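Local coordinates for regulator of polyketide synthase expression (PDB 3ONQ) that regulates polyketide synthase expression, probably by binding DNA through a C-terminal PucR-type helix-turn-helix domain, at the interface of chains A and B. Residues are numbered along the deposited sequence; one frame, centred on the assembly and turned at random. Chains: chain A/B, Regulator of polyketide synthase expression.

The interface of chains A and B. Residues chain A 11-12; chain B 27, 31, 36, 41, 44.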
loop_
_atom_site.group_PDB
_atom_site.type_symbol
_atom_site.label_atom_id
_atom_site.label_comp_id
_atom_site.label_asym_id
_atom_site.label_seq_id
_atom_site.Cartn_x
_atom_site.Cartn_y
_atom_site.Cartn_z
ATOM N N ILE A 11 5.655 -7.950 -16.756
ATOM C CA ILE A 11 6.941 -8.602 -16.588
ATOM C C ILE A 11 7.698 -8.703 -17.903
ATOM O O ILE A 11 8.908 -8.616 -17.914
ATOM C CB ILE A 11 6.817 -9.998 -15.957
ATOM C CG1 ILE A 11 5.662 -10.772 -16.582
ATOM C CG2 ILE A 11 6.626 -9.891 -14.467
ATOM C CD1 ILE A 11 5.720 -12.226 -16.318
ATOM N N LEU A 12 6.996 -8.927 -19.002
ATOM C CA LEU A 12 7.660 -8.987 -20.291
ATOM C C LEU A 12 8.251 -7.629 -20.701
ATOM O O LEU A 12 9.332 -7.567 -21.253
ATOM C CB LEU A 12 6.740 -9.562 -21.360
ATOM C CG LEU A 12 6.432 -11.048 -21.183
ATOM C CD1 LEU A 12 5.488 -11.516 -22.246
ATOM C CD2 LEU A 12 7.685 -11.878 -21.179
ATOM N N LEU B 27 9.073 -18.760 -17.144
ATOM C CA LEU B 27 8.569 -17.444 -17.521
ATOM C C LEU B 27 7.257 -17.580 -18.290
ATOM O O LEU B 27 6.289 -16.856 -18.037
ATOM C CB LEU B 27 9.616 -16.698 -18.360
ATOM C CG LEU B 27 9.162 -15.408 -19.042
ATOM C CD1 LEU B 27 8.752 -14.366 -18.024
ATOM C CD2 LEU B 27 10.280 -14.868 -19.938
ATOM N N CYS B 31 3.525 -16.134 -17.151
ATOM C CA CYS B 31 2.711 -15.370 -18.084
ATOM C C CYS B 31 1.343 -16.013 -18.196
ATOM O O CYS B 31 0.319 -15.348 -18.025
ATOM C CB CYS B 31 3.371 -15.297 -19.463
ATOM S SG CYS B 31 4.859 -14.278 -19.505
HETATM N N MSE B 36 -1.622 -13.708 -19.356
HETATM C CA MSE B 36 -1.046 -12.967 -20.452
HETATM C C MSE B 36 -1.019 -13.897 -21.650
HETATM O O MSE B 36 -0.308 -14.876 -21.660
HETATM C CB MSE B 36 0.357 -12.496 -20.095
HETATM C CG MSE B 36 0.406 -11.627 -18.863
HETATM SE SE MSE B 36 2.190 -11.213 -18.264
HETATM C CE MSE B 36 2.904 -10.612 -19.935
ATOM N N VAL B 41 3.779 -13.826 -25.630
ATOM C CA VAL B 41 3.637 -15.111 -24.948
ATOM C C VAL B 41 3.580 -16.258 -25.965
ATOM O O VAL B 41 4.212 -17.301 -25.783
ATOM C CB VAL B 41 2.383 -15.120 -24.064
ATOM C CG1 VAL B 41 2.225 -16.466 -23.335
ATOM C CG2 VAL B 41 2.433 -13.971 -23.077
ATOM N N LEU B 44 7.042 -16.919 -26.955
ATOM C CA LEU B 44 7.728 -17.736 -25.951
ATOM C C LEU B 44 7.381 -19.199 -26.145
ATOM O O LEU B 44 8.258 -20.071 -26.145
ATOM C CB LEU B 44 7.322 -17.340 -24.535
ATOM C CG LEU B 44 8.002 -16.172 -23.843
ATOM C CD1 LEU B 44 7.416 -16.062 -22.439
ATOM C CD2 LEU B 44 9.506 -16.379 -23.784
#
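The thiol sulfur SG of B:Cys31 meets both A:Ile11 and A:Leu12, with A:Ile11 CD1 and A:Leu12 CD1 each 3.9 Å from it. Within chain B the same sulfur makes a weak hydrogen bond, 3.3 Å long, to the carbonyl O of B:Leu27, one helical turn earlier in helix 22-33. Its chi1 of -70°, with SG opposite the carbonyl carbon, suits that backward reach. A:Leu12 CD1 approaches SG from the side away from that carbonyl, whereas A:Ile11 CD1 comes in from the flank. Cysteine is apt here because it is small and polarisable, giving a shallow floor rather than a projecting side chain.

A:Leu12, in the short helix 11-15, is the principal knob and buries 55 Å² against chain B. Its forked end distributes the contacts: CD1 lies 3.6 Å from the methyl CE of B:Met36 and also meets CG2 of B:Val41, whereas CD2 lies 4.1 Å from CD2 of B:Leu27, whose side chain A:Leu12 crosses at a slant. B:Leu44 borders the group more distantly. The beta-branched valine presents a methyl close to its helix 39-48, and the leucines supply longer apolar walls.

B:Met36 is modelled as selenomethionine and comes from the loop joining the two helices. Its chain is extended at chi2 but bends at chi3 (50°), which brings CE alongside A:Leu12; the two side chains run past each other in opposite directions. The selenium itself lies 3.9 Å from CG1 of A:Ile11. A flexible, unbranched side chain can thus follow two neighbouring residues. The CD1 of A:Ile11, already against the B:Cys31 sulfur, also meets CD1 of B:Leu27 at 4.1 Å as these side chains pass in opposite directions.

In this small hydrophobic contact, a short N-terminal helix packs against helix 22-33 and the following loop of another copy, the tip of A:Leu12 reaching the edge of helix 39-48. The whole interface is not an exact two-fold, so its part in oligomerisation stays tentative, but it joins subunits in the deposited tetramer.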